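Local coordinates for Galactose/N-acetylgalactosamine-binding lectin CEL-III (PDB 2Z48), which binds galactose and N-acetylgalactosamine on cell surfaces in a calcium-dependent way and lyses red blood cells by oligomerizing in their membranes, at residues G69-V73 with I131-D135; D299-S305 with F376-M381. All coordinates share one frame. Numbering follows the deposited sequence.

The two contacts lie in different parts of the chain and follow one another in series. Contact 1 (69-73 with 131-135) belongs to the first carbohydrate-recognition β-trefoil, where it closes a magnesium site with Asn-32 and Ile-33 and, through Tyr-134, reaches a bound N-acetylgalactosamine; the tyrosine side chain is about 6 Å from a calcium ion. Contact 2 (299-305 with 376-381) lies in the C-terminal region, which has a strong tendency to self-associate into oligomers, and is remote from the sugar and metal sites. The centres of contact 1 and contact 2 are about 37 Å apart and the nearest atoms of contact 1 and contact 2 about 27 Å apart, so they do not touch.

Contact 1 of 2, residues G69-V73 with I131-D135; sequences GNANV and IGVYD. With MG (magnesium ion), chain N; NGA (2-acetamido-2-deoxy-beta-D-galactopyranose), chain D.
Asn-70, Val-133 and Val-73 bury most surface where the extended loop 69-73 runs roughly antiparallel (157° between end-to-end directions) to strand 131-134. Register is set by Asn-72 opposite Gly-132, a single bridge with CA atoms 4.0 Å apart. Val-133 N donates to Ala-71 O (2.8 Å) and Val-73 N to Ile-131 O (3.1 Å). Val-73, chi1 t, points toward the strand, placing its CG2 3.6 Å from Val-133 CG1. Gly-132 lies so close to Ala-71 O that a CB would clash. Asn-70 centres an inverse gamma turn; with chi1 m, its ND2 donates to Asp-135 OD2 (3.1 Å), and its OD1, which also accepts from Lys-118, takes a weak bond from Asp-135 N (3.3 Å). Tyr-134, chi1 t, points away from the loop and lays a ring face on the sugar, CE1 to NGA C5 3.6 Å, a CH-pi type of stacking familiar from galactose-binding trefoil lectins. Asn-72 OD1 (2.4 Å), Val-73 O (2.6 Å), Ile-131 O (2.5 Å) and water 1 (2.3 Å) bind MG, with Asn-32 and Ile-33 completing the site. Oxygens that would otherwise repel are thus drawn together, so one cation links the three repeats of the first β-trefoil.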
loop_
_atom_site.group_PDB
_atom_site.type_symbol
_atom_site.label_atom_id
_atom_site.label_comp_id
_atom_site.label_asym_id
_atom_site.label_seq_id
_atom_site.Cartn_x
_atom_site.Cartn_y
_atom_site.Cartn_z
ATOM N N GLY A 69 24.931 11.470 17.560
ATOM C CA GLY A 69 25.108 10.313 18.423
ATOM C C GLY A 69 23.832 9.497 18.515
ATOM O O GLY A 69 22.999 9.527 17.611
ATOM N N ASN A 70 23.680 8.776 19.620
ATOM C CA ASN A 70 22.510 7.925 19.819
ATOM C C ASN A 70 21.289 8.757 20.181
ATOM O O ASN A 70 20.951 8.918 21.360
ATOM C CB ASN A 70 22.794 6.857 20.878
ATOM C CG ASN A 70 23.894 5.905 20.463
ATOM O OD1 ASN A 70 24.024 5.553 19.291
ATOM N ND2 ASN A 70 24.696 5.475 21.432
ATOM N N ALA A 71 20.619 9.277 19.157
ATOM C CA ALA A 71 19.567 10.265 19.353
ATOM C C ALA A 71 18.174 9.702 19.150
ATOM O O ALA A 71 17.998 8.597 18.615
ATOM C CB ALA A 71 19.790 11.451 18.425
ATOM N N ASN A 72 17.187 10.481 19.574
ATOM C CA ASN A 72 15.790 10.174 19.334
ATOM C C ASN A 72 15.441 10.427 17.872
ATOM O O ASN A 72 16.047 11.273 17.228
ATOM C CB ASN A 72 14.908 11.031 20.237
ATOM C CG ASN A 72 13.432 10.686 20.122
ATOM O OD1 ASN A 72 13.044 9.510 20.097
ATOM N ND2 ASN A 72 12.605 11.706 20.058
ATOM N N VAL A 73 14.460 9.694 17.356
ATOM C CA VAL A 73 13.982 9.909 15.981
ATOM C C VAL A 73 12.525 10.389 16.020
ATOM O O VAL A 73 11.677 9.848 16.750
ATOM C CB VAL A 73 14.166 8.628 15.083
ATOM C CG1 VAL A 73 13.414 8.768 13.762
ATOM C CG2 VAL A 73 15.629 8.360 14.809
ATOM N N ILE A 131 11.624 4.913 19.599
ATOM C CA ILE A 131 12.497 4.709 18.449
ATOM C C ILE A 131 13.491 5.872 18.292
ATOM O O ILE A 131 13.097 7.045 18.259
ATOM C CB ILE A 131 11.683 4.476 17.126
ATOM C CG1 ILE A 131 11.074 3.060 17.113
ATOM C CG2 ILE A 131 12.591 4.652 15.866
ATOM C CD1 ILE A 131 9.906 2.893 16.083
ATOM N N GLY A 132 14.766 5.522 18.249
ATOM C CA GLY A 132 15.830 6.450 17.901
ATOM C C GLY A 132 16.823 5.800 16.972
ATOM O O GLY A 132 16.473 4.881 16.200
ATOM N N VAL A 133 18.053 6.309 17.003
ATOM C CA VAL A 133 19.182 5.693 16.311
ATOM C C VAL A 133 20.208 5.275 17.358
ATOM O O VAL A 133 20.399 5.966 18.377
ATOM C CB VAL A 133 19.832 6.620 15.230
ATOM C CG1 VAL A 133 18.859 6.911 14.083
ATOM C CG2 VAL A 133 20.342 7.930 15.839
ATOM N N TYR A 134 20.852 4.144 17.106
ATOM C CA TYR A 134 21.778 3.543 18.046
ATOM C C TYR A 134 22.838 2.803 17.255
ATOM O O TYR A 134 22.640 2.503 16.057
ATOM C CB TYR A 134 21.018 2.556 18.951
ATOM C CG TYR A 134 21.783 2.083 20.172
ATOM C CD1 TYR A 134 21.951 2.922 21.277
ATOM C CD2 TYR A 134 22.303 0.790 20.235
ATOM C CE1 TYR A 134 22.645 2.492 22.406
ATOM C CE2 TYR A 134 23.011 0.344 21.363
ATOM C CZ TYR A 134 23.157 1.207 22.443
ATOM O OH TYR A 134 23.832 0.785 23.551
ATOM N N ASP A 135 23.956 2.506 17.912
ATOM C CA ASP A 135 24.984 1.640 17.357
ATOM C C ASP A 135 24.275 0.422 16.765
ATOM O O ASP A 135 23.372 -0.131 17.389
ATOM C CB ASP A 135 25.992 1.197 18.444
ATOM C CG ASP A 135 26.662 2.383 19.180
ATOM O OD1 ASP A 135 27.906 2.529 19.070
ATOM O OD2 ASP A 135 25.959 3.155 19.879
HETATM MG MG MG N . 11.235 8.493 18.911
HETATM C C1 NGA D . 19.741 -0.902 25.028
HETATM C C2 NGA D . 19.487 -1.908 23.908
HETATM C C3 NGA D . 19.984 -1.322 22.578
HETATM C C4 NGA D . 19.387 0.065 22.315
HETATM C C5 NGA D . 19.605 0.963 23.532
HETATM C C6 NGA D . 18.979 2.347 23.351
HETATM C C7 NGA D . 19.755 -4.225 24.647
HETATM C C8 NGA D . 20.717 -5.360 24.858
HETATM N N2 NGA D . 20.299 -3.104 24.170
HETATM O O1 NGA D . 19.201 -1.382 26.259
HETATM O O3 NGA D . 19.612 -2.183 21.497
HETATM O O4 NGA D . 17.972 -0.005 22.068
HETATM O O5 NGA D . 19.054 0.305 24.684
HETATM O O6 NGA D . 19.184 3.064 24.575
HETATM O O7 NGA D . 18.556 -4.317 24.920
HETATM O O HOH W 1 10.598 7.676 20.981
#

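Contact 2 of 2, residues D299-S305 with F376-M381; sequences DQNGKVS and FTRGCM
This is a strand-end contact at one end of neighbouring interior strands 290-299 and 379-390 of the mixed C-terminal sheet: 299-305 leads on to strand 305-313 and folds over the start of 379-390. Asp-299 and Gly-379 form an antiparallel hydrogen-bonded pair, CA atoms 5.5 Å apart, with Asp-299 N to Gly-379 O at 2.8 Å and Gly-379 N to Asp-299 O at 2.9 Å. Gly-379 has phi/psi 141/-151, where a CB would jam against the preceding carbonyl oxygen. Asp-299 OD1 accepts from Asn-301 N (3.2 Å), an Asx turn, and Arg-378 CA makes CA-H...O contacts to Asp-299 O (3.2 Å) and Gly-302 O (3.4 Å). A disulfide from Cys-380 to Cys-298 links these two strands, whose antiparallel pairing within the self-associating region 284-432 is consistent with the pore-forming module of CEL-III-like proteins. Val-304 (chi1 p) points toward 376-381, its CG1 3.6 Å from Phe-376 CZ and its CG2 4.1 Å from Met-381 CB. Phe-376, chi1 t, presents its ring edge to Gly-302 O, 3.4 Å from CE2. Lys-303 NZ makes a salt bridge with Asp-368. Met-381, chi1 and chi2 t, brings CE to 3.5 Å from Val-304 O.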
loop_
_atom_site.group_PDB
_atom_site.type_symbol
_atom_site.label_atom_id
_atom_site.label_comp_id
_atom_site.label_asym_id
_atom_site.label_seq_id
_atom_site.Cartn_x
_atom_site.Cartn_y
_atom_site.Cartn_z
ATOM N N ASP A 299 17.899 18.525 -20.817
ATOM C CA ASP A 299 18.905 19.583 -20.826
ATOM C C ASP A 299 20.258 18.923 -21.028
ATOM O O ASP A 299 20.734 18.189 -20.171
ATOM C CB ASP A 299 18.865 20.390 -19.512
ATOM C CG ASP A 299 19.722 21.653 -19.578
ATOM O OD1 ASP A 299 20.375 21.852 -20.622
ATOM O OD2 ASP A 299 19.731 22.447 -18.609
ATOM N N GLN A 300 20.893 19.175 -22.168
ATOM C CA GLN A 300 22.161 18.489 -22.431
ATOM C C GLN A 300 23.351 19.101 -21.699
ATOM O O GLN A 300 24.443 18.544 -21.715
ATOM C CB GLN A 300 22.440 18.330 -23.935
ATOM C CG GLN A 300 21.580 19.228 -24.830
ATOM C CD GLN A 300 22.030 19.158 -26.287
ATOM O OE1 GLN A 300 22.862 18.316 -26.654
ATOM N NE2 GLN A 300 21.489 20.042 -27.117
ATOM N N ASN A 301 23.140 20.227 -21.024
ATOM C CA ASN A 301 24.246 20.884 -20.341
ATOM C C ASN A 301 23.867 21.517 -19.011
ATOM O O ASN A 301 24.509 22.479 -18.568
ATOM C CB ASN A 301 24.895 21.926 -21.260
ATOM C CG ASN A 301 23.868 22.754 -21.998
ATOM O OD1 ASN A 301 22.898 23.232 -21.402
ATOM N ND2 ASN A 301 24.058 22.914 -23.307
ATOM N N GLY A 302 22.837 20.978 -18.366
ATOM C CA GLY A 302 22.502 21.379 -17.008
ATOM C C GLY A 302 21.388 20.529 -16.436
ATOM O O GLY A 302 21.018 19.493 -16.990
ATOM N N LYS A 303 20.845 20.994 -15.324
ATOM C CA LYS A 303 19.707 20.347 -14.680
ATOM C C LYS A 303 18.417 20.658 -15.437
ATOM O O LYS A 303 18.321 21.640 -16.171
ATOM C CB LYS A 303 19.607 20.832 -13.230
ATOM C CG LYS A 303 20.743 20.343 -12.351
ATOM C CD LYS A 303 20.606 20.862 -10.939
ATOM C CE LYS A 303 21.717 20.374 -10.069
ATOM N NZ LYS A 303 21.535 20.822 -8.654
ATOM N N VAL A 304 17.413 19.804 -15.287
ATOM C CA VAL A 304 16.123 20.117 -15.872
ATOM C C VAL A 304 15.084 20.401 -14.789
ATOM O O VAL A 304 15.085 19.783 -13.718
ATOM C CB VAL A 304 15.696 19.151 -17.081
ATOM C CG1 VAL A 304 16.031 17.849 -16.885
ATOM C CG2 VAL A 304 14.306 19.076 -17.270
ATOM N N SER A 305 14.270 21.411 -15.057
ATOM C CA SER A 305 13.267 21.900 -14.120
ATOM C C SER A 305 11.946 22.068 -14.842
ATOM O O SER A 305 11.893 22.614 -15.946
ATOM C CB SER A 305 13.706 23.243 -13.522
ATOM O OG SER A 305 13.999 23.130 -12.149
ATOM N N PHE A 376 23.053 15.131 -11.088
ATOM C CA PHE A 376 22.487 15.345 -12.423
ATOM C C PHE A 376 23.203 16.523 -13.077
ATOM O O PHE A 376 23.104 17.642 -12.582
ATOM C CB PHE A 376 20.998 15.688 -12.303
ATOM C CG PHE A 376 20.241 15.676 -13.615
ATOM C CD1 PHE A 376 19.403 14.607 -13.933
ATOM C CD2 PHE A 376 20.322 16.738 -14.508
ATOM C CE1 PHE A 376 18.680 14.593 -15.123
ATOM C CE2 PHE A 376 19.612 16.735 -15.702
ATOM C CZ PHE A 376 18.771 15.646 -16.012
ATOM N N THR A 377 23.883 16.275 -14.197
ATOM C CA THR A 377 24.592 17.332 -14.935
ATOM C C THR A 377 24.046 17.526 -16.357
ATOM O O THR A 377 24.436 18.464 -17.074
ATOM C CB THR A 377 26.098 17.030 -15.024
ATOM O OG1 THR A 377 26.296 15.823 -15.766
ATOM C CG2 THR A 377 26.717 16.886 -13.618
ATOM N N ARG A 378 23.165 16.615 -16.765
ATOM C CA ARG A 378 22.535 16.631 -18.081
ATOM C C ARG A 378 21.616 15.428 -18.160
ATOM O O ARG A 378 21.851 14.423 -17.481
ATOM C CB ARG A 378 23.576 16.519 -19.199
ATOM C CG ARG A 378 24.399 15.246 -19.130
ATOM C CD ARG A 378 25.491 15.192 -20.172
ATOM N NE ARG A 378 25.435 13.893 -20.799
ATOM C CZ ARG A 378 26.218 12.834 -20.628
ATOM N NH1 ARG A 378 25.899 11.760 -21.323
ATOM N NH2 ARG A 378 27.287 12.813 -19.851
ATOM N N GLY A 379 20.604 15.515 -19.004
ATOM C CA GLY A 379 19.731 14.352 -19.252
ATOM C C GLY A 379 18.287 14.767 -19.384
ATOM O O GLY A 379 17.995 15.874 -19.802
ATOM N N CYS A 380 17.369 13.868 -19.022
ATOM C CA CYS A 380 15.957 14.107 -19.219
ATOM C C CYS A 380 15.166 13.768 -17.974
ATOM O O CYS A 380 15.576 12.911 -17.160
ATOM C CB CYS A 380 15.401 13.264 -20.374
ATOM S SG CYS A 380 16.207 13.551 -21.975
ATOM N N MET A 381 14.034 14.452 -17.851
ATOM C CA MET A 381 13.030 14.177 -16.816
ATOM C C MET A 381 11.881 13.417 -17.455
ATOM O O MET A 381 11.361 13.811 -18.517
ATOM C CB MET A 381 12.507 15.489 -16.219
ATOM C CG MET A 381 11.655 15.329 -14.951
ATOM S SD MET A 381 10.834 16.861 -14.428
ATOM C CE MET A 381 12.243 17.822 -13.871
#